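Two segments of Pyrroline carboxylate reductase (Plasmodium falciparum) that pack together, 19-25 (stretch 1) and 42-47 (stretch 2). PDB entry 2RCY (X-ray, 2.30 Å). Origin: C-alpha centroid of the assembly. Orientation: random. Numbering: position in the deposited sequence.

Stretch 1 19-25: LAHGIAN
Stretch 2 42-47: KNTTLN

A single histidine-threonine hydrogen bond, flanked by a small apolar contact, fastens a helical segment to an irregular segment of the same chain, in an interface that buries only 205 Å² summed over both sides. Residues 19-25 lie within a helix that begins earlier in the chain and continues later, with phi between -62° and -79° and psi between -22° and -48°. Its backbone hydrogen bonds follow the i to i+4 pattern: Ile23 N to Leu19 O at 3.1 Å, Ala24 N to Ala20 O at 3.0 Å, and Asn25 N to His21 O at 3.0 Å. The second stretch is largely extended, at -112/154 for Lys42, -75/88 for Asn43, -149/157 for Thr44, -71/149 for Leu46 and -80/124 for Asn47, but Thr45 interrupts it with a compact -82/-15. In register, the CA of Ala20 lies 7.7 Å from the CA of Leu46, and the CA of His21 lies 7.9 Å from the CA of Thr45.

The central element is His21. Its CA-to-CB bond points sideways, yet chi1 of -59° (m) and chi2 of 128° carry the imidazole nearer to the second stretch, where NE2 meets Thr44 OG1 at 2.8 Å in a hydrogen bond. Either atom could be the donor, and the angle of 140° departs appreciably from linearity. Histidine suits this place because its ring spans the gap from the helix and ends in a polar nitrogen. Thr44 points its CB toward the helix and, with chi1 at 177° (t), presents its hydroxyl at the ring edge. The same OG1 accepts a hydrogen bond from Leu46 N at 3.2 Å, nearly straight at 171°, so one oxygen both ties down the bend around Thr45 and binds the histidine.

Thr45 has its CB directed sideways and chi1 of 56° (p). Its OG1 also lies near the plane of the imidazole, at the edge, 4.1 Å from His21 CD2, and approaches Ala24 CB at 4.5 Å; these are loose approaches at the more exposed side of the contact.

The buried part is formed by Ala20 and Leu46, both with CB toward the opposing stretch. Leu46, with chi1 of -84° (m) and chi2 of 81° (p), brings CD2 to 3.7 Å from Ala20 CB, while CD1 comes to 4.1 Å from His21 CD2. The leucine thus reaches two successive helical residues, and the short methyl of Ala20 lets it pack close to the helix. Ala24, one turn after Ala20, also points toward the second stretch.

Leu19, Gly22 and Ile23 make no contact here. Leu19 (chi1 -170°, t; chi2 65°, p) and Ile23 (chi1 -55°, m; chi2 159°, t) are buried, but out of reach of the second stretch. Asn43 is exposed, its side chain modelled only to CB, and its carbonyl O lies 4.5 Å from His21 CE1.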

# COMPACT_ATOMS: atom_id res chain seq x y z
N LEU A 19 34.04 24.79 -1.62
CA LEU A 19 33.91 26.18 -2.04
C LEU A 19 35.26 26.88 -2.06
O LEU A 19 35.57 27.64 -2.98
CB LEU A 19 32.92 26.94 -1.15
CG LEU A 19 32.48 28.34 -1.59
CD1 LEU A 19 31.67 28.30 -2.89
CD2 LEU A 19 31.67 29.01 -0.49
N ALA A 20 36.07 26.62 -1.03
CA ALA A 20 37.40 27.22 -0.90
C ALA A 20 38.32 26.83 -2.05
O ALA A 20 38.96 27.69 -2.66
CB ALA A 20 38.02 26.86 0.44
N HIS A 21 38.37 25.53 -2.35
CA HIS A 21 39.21 25.01 -3.43
C HIS A 21 38.63 25.32 -4.81
O HIS A 21 39.37 25.36 -5.80
CB HIS A 21 39.45 23.51 -3.26
CG HIS A 21 40.11 23.14 -1.97
ND1 HIS A 21 39.61 22.18 -1.12
CD2 HIS A 21 41.24 23.61 -1.37
CE1 HIS A 21 40.39 22.06 -0.07
NE2 HIS A 21 41.39 22.92 -0.19
N GLY A 22 37.32 25.53 -4.87
CA GLY A 22 36.65 25.92 -6.10
C GLY A 22 37.05 27.31 -6.56
O GLY A 22 37.24 27.54 -7.76
N ILE A 23 37.19 28.22 -5.61
CA ILE A 23 37.63 29.59 -5.88
C ILE A 23 39.15 29.64 -6.07
O ILE A 23 39.65 30.42 -6.89
CB ILE A 23 37.18 30.57 -4.75
CG1 ILE A 23 35.67 30.49 -4.55
CG2 ILE A 23 37.58 32.01 -5.08
CD1 ILE A 23 35.18 30.99 -3.20
N ALA A 24 39.86 28.80 -5.32
CA ALA A 24 41.32 28.71 -5.40
C ALA A 24 41.81 28.27 -6.78
O ALA A 24 42.79 28.81 -7.30
CB ALA A 24 41.86 27.77 -4.33
N ASN A 25 41.11 27.31 -7.37
CA ASN A 25 41.44 26.80 -8.71
C ASN A 25 40.99 27.74 -9.83
O ASN A 25 41.52 27.68 -10.94
CB ASN A 25 40.85 25.40 -8.91
CG ASN A 25 41.48 24.35 -8.02
OD1 ASN A 25 42.53 24.58 -7.41
ND2 ASN A 25 40.85 23.18 -7.94
N LYS A 42 43.32 21.57 8.45
CA LYS A 42 42.85 20.75 7.34
C LYS A 42 43.91 20.62 6.24
O LYS A 42 44.78 21.48 6.10
CB LYS A 42 41.57 21.35 6.75
CG LYS A 42 40.44 20.34 6.55
CD LYS A 42 39.71 20.06 7.85
CE LYS A 42 38.59 19.04 7.66
NZ LYS A 42 37.86 18.78 8.92
N ASN A 43 43.84 19.52 5.49
CA ASN A 43 44.70 19.33 4.33
C ASN A 43 44.23 20.22 3.18
O ASN A 43 43.42 19.80 2.34
CB ASN A 43 44.73 17.85 3.91
N THR A 44 44.75 21.45 3.16
CA THR A 44 44.29 22.47 2.21
C THR A 44 45.40 23.45 1.83
O THR A 44 46.38 23.61 2.56
CB THR A 44 43.06 23.24 2.77
OG1 THR A 44 42.68 24.28 1.86
CG2 THR A 44 43.37 23.86 4.13
N THR A 45 45.24 24.09 0.67
CA THR A 45 46.19 25.08 0.18
C THR A 45 45.98 26.46 0.81
O THR A 45 46.85 27.33 0.74
CB THR A 45 46.14 25.21 -1.37
OG1 THR A 45 44.80 25.52 -1.78
CG2 THR A 45 46.59 23.91 -2.04
N LEU A 46 44.82 26.64 1.44
CA LEU A 46 44.47 27.90 2.10
C LEU A 46 45.28 28.13 3.38
O LEU A 46 45.66 27.17 4.06
CB LEU A 46 42.97 27.96 2.41
CG LEU A 46 42.05 28.43 1.28
CD1 LEU A 46 41.75 27.33 0.27
CD2 LEU A 46 40.76 28.99 1.86
N ASN A 47 45.52 29.40 3.69
CA ASN A 47 46.33 29.78 4.84
C ASN A 47 45.55 29.72 6.15
O ASN A 47 44.50 30.36 6.29
CB ASN A 47 46.93 31.18 4.63
CG ASN A 47 47.80 31.26 3.39
OD1 ASN A 47 48.85 30.62 3.30
ND2 ASN A 47 47.37 32.07 2.43